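Local coordinates for sporulation-control protein spo0M (PDB 5CL2) that controls the expression of spo0A and is required for Bacillus subtilis cells to pass the morphological stage 0 of sporulation, at residues Leu190-Gly195 against Arg225-Gln230. Residues are numbered along the deposited sequence; the frame is centred on the assembly and turned at random.
Sequences LLDEDG and RVRFSQ
The beta hairpin turn between strands 185-191 and 195-202 is tied to strand 224-229, outermost of its sheet within the chain, by a bidentate salt bridge between Asp192 and Arg227. The two side chains meet tip to tip, carboxylate and guanidinium planes 24° apart: Arg227 NH2 donates to the syn lone pair of Asp192 OD1 (2.6 Å), and Arg227 NH1 to Asp192 OD2 at 2.9 Å. The extended Arg227 chain, from CG to NE, carries the guanidinium across to the turn. Asp192 OD1 also accepts a bond from the backbone N of Asp194 at 3.2 Å, on the anti side and tilted out of the carboxylate plane, closing an Asx turn. An alanine in place of Asp192 would probably leave the Arg227 guanidinium without its carboxylate and Asp194 N without its Asx-turn acceptor. Gly195 pairs with Ser229 as an antiparallel non-hydrogen-bonded pair; its CA lies 3.5 Å from Phe228 O in a CA-H...O contact. Gln230 N, at the start of helix 230-234, makes a weak bond to Asp194 O (3.4 Å). At the other end Leu190 CD1 touches Arg225 NH2 at 3.9 Å, the Arg225 NE being salt-bridged to Glu197. Strand 195-202 lies between the two strands in the five-stranded antiparallel sheet, where Phe228 packs on helix 236-248, and Gln230 bonds to Glu234 of its own chain and Gln222 of the second subunit.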
# COMPACT_ATOMS: atom_id res chain seq x y z
N LEU A 190 -4.61 -2.24 10.86
CA LEU A 190 -4.33 -2.60 9.48
C LEU A 190 -4.91 -3.99 9.23
O LEU A 190 -4.36 -5.01 9.65
CB LEU A 190 -2.83 -2.59 9.23
CG LEU A 190 -2.11 -1.34 9.74
CD1 LEU A 190 -0.60 -1.50 9.65
CD2 LEU A 190 -2.57 -0.14 8.92
N LEU A 191 -6.03 -4.01 8.51
CA LEU A 191 -6.80 -5.22 8.32
C LEU A 191 -6.39 -5.90 7.04
O LEU A 191 -6.29 -5.25 6.00
CB LEU A 191 -8.28 -4.88 8.29
CG LEU A 191 -9.21 -6.07 8.08
CD1 LEU A 191 -9.12 -6.97 9.28
CD2 LEU A 191 -10.62 -5.57 7.88
N ASP A 192 -6.12 -7.19 7.12
CA ASP A 192 -5.89 -8.01 5.94
C ASP A 192 -6.74 -9.27 6.04
O ASP A 192 -7.57 -9.39 6.96
CB ASP A 192 -4.40 -8.31 5.75
CG ASP A 192 -3.76 -9.00 6.97
OD1 ASP A 192 -3.83 -10.24 7.06
OD2 ASP A 192 -3.19 -8.28 7.84
N GLU A 193 -6.59 -10.16 5.07
CA GLU A 193 -7.43 -11.35 4.94
C GLU A 193 -7.21 -12.40 6.05
O GLU A 193 -8.13 -13.12 6.44
CB GLU A 193 -7.21 -12.00 3.57
CG GLU A 193 -7.51 -11.11 2.35
CD GLU A 193 -8.99 -11.04 2.01
OE1 GLU A 193 -9.80 -11.60 2.78
OE2 GLU A 193 -9.34 -10.45 0.95
N ASP A 194 -5.97 -12.52 6.52
CA ASP A 194 -5.64 -13.57 7.48
C ASP A 194 -5.58 -13.13 8.93
O ASP A 194 -5.37 -13.94 9.82
CB ASP A 194 -4.31 -14.22 7.10
CG ASP A 194 -4.34 -14.74 5.69
OD1 ASP A 194 -5.08 -15.72 5.46
OD2 ASP A 194 -3.63 -14.17 4.83
N GLY A 195 -5.80 -11.85 9.17
CA GLY A 195 -5.69 -11.32 10.50
C GLY A 195 -5.62 -9.81 10.50
O GLY A 195 -6.06 -9.13 9.56
N ARG A 225 4.13 -2.39 17.65
CA ARG A 225 3.46 -2.90 16.47
C ARG A 225 3.26 -4.41 16.56
O ARG A 225 4.22 -5.16 16.50
CB ARG A 225 4.25 -2.52 15.22
CG ARG A 225 3.42 -2.53 13.96
CD ARG A 225 4.09 -1.75 12.84
NE ARG A 225 3.54 -2.17 11.55
CZ ARG A 225 3.77 -1.55 10.40
NH1 ARG A 225 4.54 -0.47 10.35
NH2 ARG A 225 3.23 -2.02 9.28
N VAL A 226 2.01 -4.86 16.66
CA VAL A 226 1.74 -6.27 16.93
C VAL A 226 0.72 -6.91 15.99
O VAL A 226 -0.39 -6.39 15.81
CB VAL A 226 1.24 -6.45 18.39
CG1 VAL A 226 0.73 -7.88 18.61
CG2 VAL A 226 2.34 -6.08 19.40
N ARG A 227 1.07 -8.06 15.41
CA ARG A 227 0.11 -8.79 14.58
C ARG A 227 -0.68 -9.84 15.37
O ARG A 227 -0.10 -10.61 16.14
CB ARG A 227 0.82 -9.46 13.40
CG ARG A 227 -0.05 -10.53 12.76
CD ARG A 227 0.41 -10.87 11.36
NE ARG A 227 -0.73 -11.37 10.60
CZ ARG A 227 -1.46 -10.60 9.79
NH1 ARG A 227 -1.13 -9.32 9.61
NH2 ARG A 227 -2.49 -11.11 9.14
N PHE A 228 -1.99 -9.83 15.19
CA PHE A 228 -2.92 -10.84 15.69
C PHE A 228 -3.47 -11.65 14.52
O PHE A 228 -3.73 -11.10 13.44
CB PHE A 228 -4.10 -10.20 16.42
CG PHE A 228 -3.74 -9.44 17.67
CD1 PHE A 228 -3.05 -8.23 17.59
CD2 PHE A 228 -4.14 -9.89 18.91
CE1 PHE A 228 -2.72 -7.53 18.74
CE2 PHE A 228 -3.82 -9.18 20.06
CZ PHE A 228 -3.12 -8.01 19.97
N SER A 229 -3.70 -12.94 14.74
CA SER A 229 -4.30 -13.75 13.70
C SER A 229 -5.79 -13.81 13.91
O SER A 229 -6.29 -13.33 14.92
CB SER A 229 -3.76 -15.17 13.72
OG SER A 229 -4.42 -15.90 14.74
N GLN A 230 -6.49 -14.46 12.99
CA GLN A 230 -7.94 -14.63 13.08
C GLN A 230 -8.37 -15.34 14.37
O GLN A 230 -9.34 -14.92 15.02
CB GLN A 230 -8.45 -15.41 11.87
CG GLN A 230 -9.92 -15.77 11.94
CD GLN A 230 -10.47 -16.27 10.60
OE1 GLN A 230 -9.70 -16.65 9.71
NE2 GLN A 230 -11.79 -16.26 10.46